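Local structure of transcription regulator AmtR (Mycobacterium smegmatis, 5E57) at residues E66-A71 / R124-S129. The protein probably acts as a TetR-family transcription factor that binds DNA through a helix-turn-helix motif and takes part in nitrogen regulation. Numbering follows the deposited sequence.
Sequences EPLELA and RAELRS
Leu68 and Leu127 carry the apolar contact between the two helices, each meeting a different part of the other helix. Both leucines have CG anti to the backbone N (chi1 -166° and -175°), beside the carbonyl carbon. CD1 of Leu68 lies against the backbone of the other helix, 3.7 Å from Leu127 CA, and also touches Leu127 CB at 4.1 Å. In return, Leu127 reaches between Pro67 and Ala71, residues one turn apart: its CD1 meets Ala71 CB at 4.0 Å, while its CD2 lies 4.2 Å from Pro67 CB. Leu127 CD1 also rests 3.9 Å from Pro67 O, a carbonyl already bonded to Ala71 N.

At the border, the Glu126 side chain crosses that of Leu68 at about a right angle, bringing Glu126 OE1 within 4.0 Å of Leu68 CD2 in a van der Waals contact. An acetate ion, probably picked up during crystallisation, lies beside the Leu127 side chain.

The segment axes approach to 9.7 Å at 38°, joining helix 65-75 to helix 118-142 in the all-helical fold. Pro67 also packs on helix 82-98, whereas Arg124 and Arg128 touch helix 151-165 and form salt bridges with Asp165 and Asp166, respectively, of the second subunit.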
ATOM      1  N   GLU A  66       7.276  -8.176  16.307  1.00 21.89           N
ATOM      2  CA  GLU A  66       8.286  -7.297  16.858  1.00 22.51           C
ATOM      3  C   GLU A  66       7.960  -5.825  16.734  1.00 20.71           C
ATOM      4  O   GLU A  66       8.189  -5.101  17.654  1.00 19.73           O
ATOM      5  CB  GLU A  66       9.646  -7.632  16.250  1.00 25.51           C
ATOM      6  CG  GLU A  66      10.120  -8.995  16.712  1.00 27.86           C
ATOM      7  CD  GLU A  66      11.455  -9.390  16.095  1.00 33.55           C
ATOM      8  OE1 GLU A  66      11.879  -8.843  15.050  1.00 31.21           O
ATOM      9  OE2 GLU A  66      12.069 -10.266  16.648  1.00 34.55           O
ATOM     10  N   PRO A  67       7.400  -5.371  15.608  1.00 23.39           N
ATOM     11  CA  PRO A  67       6.959  -3.977  15.607  1.00 25.67           C
ATOM     12  C   PRO A  67       5.896  -3.692  16.684  1.00 23.87           C
ATOM     13  O   PRO A  67       5.860  -2.603  17.266  1.00 21.02           O
ATOM     14  CB  PRO A  67       6.366  -3.794  14.206  1.00 26.05           C
ATOM     15  CG  PRO A  67       7.116  -4.743  13.361  1.00 24.70           C
ATOM     16  CD  PRO A  67       7.435  -5.919  14.241  1.00 23.86           C
ATOM     17  N   LEU A  68       5.067  -4.675  16.969  1.00 23.39           N
ATOM     18  CA  LEU A  68       4.044  -4.489  17.963  1.00 24.75           C
ATOM     19  C   LEU A  68       4.627  -4.481  19.374  1.00 22.91           C
ATOM     20  O   LEU A  68       4.136  -3.740  20.217  1.00 24.86           O
ATOM     21  CB  LEU A  68       2.942  -5.508  17.787  1.00 26.12           C
ATOM     22  CG  LEU A  68       1.625  -5.314  18.493  1.00 29.86           C
ATOM     23  CD1 LEU A  68       1.053  -3.911  18.335  1.00 30.56           C
ATOM     24  CD2 LEU A  68       0.649  -6.345  17.926  1.00 33.91           C
ATOM     25  N   GLU A  69       5.671  -5.264  19.632  1.00 21.75           N
ATOM     26  CA  GLU A  69       6.356  -5.189  20.910  1.00 21.21           C
ATOM     27  C   GLU A  69       6.885  -3.796  21.120  1.00 22.24           C
ATOM     28  O   GLU A  69       6.631  -3.185  22.178  1.00 21.57           O
ATOM     29  CB  GLU A  69       7.494  -6.195  20.981  1.00 22.50           C
ATOM     30  CG  GLU A  69       6.971  -7.629  20.960  1.00 24.13           C
ATOM     31  CD  GLU A  69       8.106  -8.614  20.627  1.00 25.89           C
ATOM     32  OE1 GLU A  69       9.209  -8.183  20.210  1.00 30.85           O
ATOM     33  OE2 GLU A  69       7.924  -9.816  20.742  1.00 26.94           O
ATOM     34  N   LEU A  70       7.547  -3.256  20.087  1.00 20.89           N
ATOM     35  CA  LEU A  70       8.063  -1.878  20.113  1.00 21.56           C
ATOM     36  C   LEU A  70       6.979  -0.804  20.331  1.00 19.78           C
ATOM     37  O   LEU A  70       7.085   0.061  21.222  1.00 20.74           O
ATOM     38  CB  LEU A  70       8.854  -1.562  18.848  1.00 20.58           C
ATOM     39  CG  LEU A  70       9.413  -0.156  18.792  1.00 18.65           C
ATOM     40  CD1 LEU A  70      10.295   0.156  20.022  1.00 20.21           C
ATOM     41  CD2 LEU A  70      10.234   0.091  17.524  1.00 18.67           C
ATOM     42  N   ALA A  71       5.925  -0.904  19.562  1.00 19.41           N
ATOM     43  CA  ALA A  71       4.846   0.054  19.637  1.00 20.74           C
ATOM     44  C   ALA A  71       4.238   0.041  21.011  1.00 21.48           C
ATOM     45  O   ALA A  71       3.902   1.109  21.532  1.00 22.21           O
ATOM     46  CB  ALA A  71       3.761  -0.292  18.660  1.00 19.09           C
ATOM     47  N   ARG A 124      -2.615  -7.008  13.754  1.00 22.29           N
ATOM     48  CA  ARG A 124      -2.220  -5.971  12.872  1.00 22.24           C
ATOM     49  C   ARG A 124      -3.075  -4.756  13.157  1.00 24.51           C
ATOM     50  O   ARG A 124      -2.564  -3.634  13.138  1.00 23.89           O
ATOM     51  CB  ARG A 124      -2.377  -6.452  11.415  1.00 21.57           C
ATOM     52  CG  ARG A 124      -2.107  -5.377  10.426  1.00 19.42           C
ATOM     53  CD  ARG A 124      -1.806  -5.874   8.972  1.00 19.93           C
ATOM     54  NE  ARG A 124      -1.880  -4.689   8.100  1.00 20.18           N
ATOM     55  CZ  ARG A 124      -3.041  -4.180   7.690  1.00 21.83           C
ATOM     56  NH1 ARG A 124      -4.164  -4.814   7.993  1.00 22.63           N
ATOM     57  NH2 ARG A 124      -3.107  -3.087   6.958  1.00 21.48           N
ATOM     58  N   ALA A 125      -4.386  -4.945  13.406  1.00 25.10           N
ATOM     59  CA  ALA A 125      -5.215  -3.797  13.789  1.00 26.43           C
ATOM     60  C   ALA A 125      -4.734  -3.074  15.091  1.00 24.52           C
ATOM     61  O   ALA A 125      -4.815  -1.877  15.190  1.00 23.07           O
ATOM     62  CB  ALA A 125      -6.714  -4.177  13.843  1.00 26.33           C
ATOM     63  N   GLU A 126      -4.196  -3.805  16.052  1.00 27.60           N
ATOM     64  CA  GLU A 126      -3.545  -3.216  17.259  1.00 29.05           C
ATOM     65  C   GLU A 126      -2.281  -2.426  16.916  1.00 24.83           C
ATOM     66  O   GLU A 126      -1.952  -1.386  17.533  1.00 20.32           O
ATOM     67  CB  GLU A 126      -3.080  -4.328  18.218  1.00 33.54           C
ATOM     68  CG  GLU A 126      -4.013  -4.672  19.339  1.00 44.18           C
ATOM     69  CD  GLU A 126      -3.552  -5.921  20.120  1.00 48.79           C
ATOM     70  OE1 GLU A 126      -2.356  -6.043  20.495  1.00 52.48           O
ATOM     71  OE2 GLU A 126      -4.398  -6.799  20.352  1.00 43.42           O
ATOM     72  N   LEU A 127      -1.547  -2.905  15.923  1.00 22.56           N
ATOM     73  CA  LEU A 127      -0.385  -2.133  15.477  1.00 23.57           C
ATOM     74  C   LEU A 127      -0.848  -0.825  14.904  1.00 22.07           C
ATOM     75  O   LEU A 127      -0.306   0.300  15.232  1.00 21.75           O
ATOM     76  CB  LEU A 127       0.408  -2.900  14.439  1.00 22.26           C
ATOM     77  CG  LEU A 127       1.691  -2.230  13.998  1.00 22.33           C
ATOM     78  CD1 LEU A 127       2.608  -1.868  15.151  1.00 22.55           C
ATOM     79  CD2 LEU A 127       2.405  -3.104  12.983  1.00 23.37           C
ATOM     80  N   ARG A 128      -1.873  -0.962  14.054  1.00 23.53           N
ATOM     81  CA  ARG A 128      -2.482   0.206  13.432  1.00 22.27           C
ATOM     82  C   ARG A 128      -3.000   1.191  14.461  1.00 20.78           C
ATOM     83  O   ARG A 128      -2.830   2.424  14.323  1.00 19.67           O
ATOM     84  CB  ARG A 128      -3.573  -0.210  12.450  1.00 22.68           C
ATOM     85  CG  ARG A 128      -4.315   0.922  11.782  1.00 24.32           C
ATOM     86  CD  ARG A 128      -5.474   0.455  10.941  1.00 24.17           C
ATOM     87  NE  ARG A 128      -6.159   1.551  10.262  1.00 23.47           N
ATOM     88  CZ  ARG A 128      -7.410   1.469   9.765  1.00 23.23           C
ATOM     89  NH1 ARG A 128      -8.079   0.351   9.784  1.00 23.11           N
ATOM     90  NH2 ARG A 128      -7.938   2.469   9.117  1.00 25.23           N
ATOM     91  N   SER A 129      -3.607   0.650  15.506  1.00 20.74           N
ATOM     92  CA  SER A 129      -4.189   1.483  16.540  1.00 22.11           C
ATOM     93  C   SER A 129      -3.069   2.148  17.342  1.00 21.29           C
ATOM     94  O   SER A 129      -3.211   3.324  17.778  1.00 20.34           O
ATOM     95  CB  SER A 129      -5.122   0.624  17.425  1.00 25.59           C
ATOM     96  OG  SER A 129      -5.494   1.345  18.581  1.00 31.79           O
TER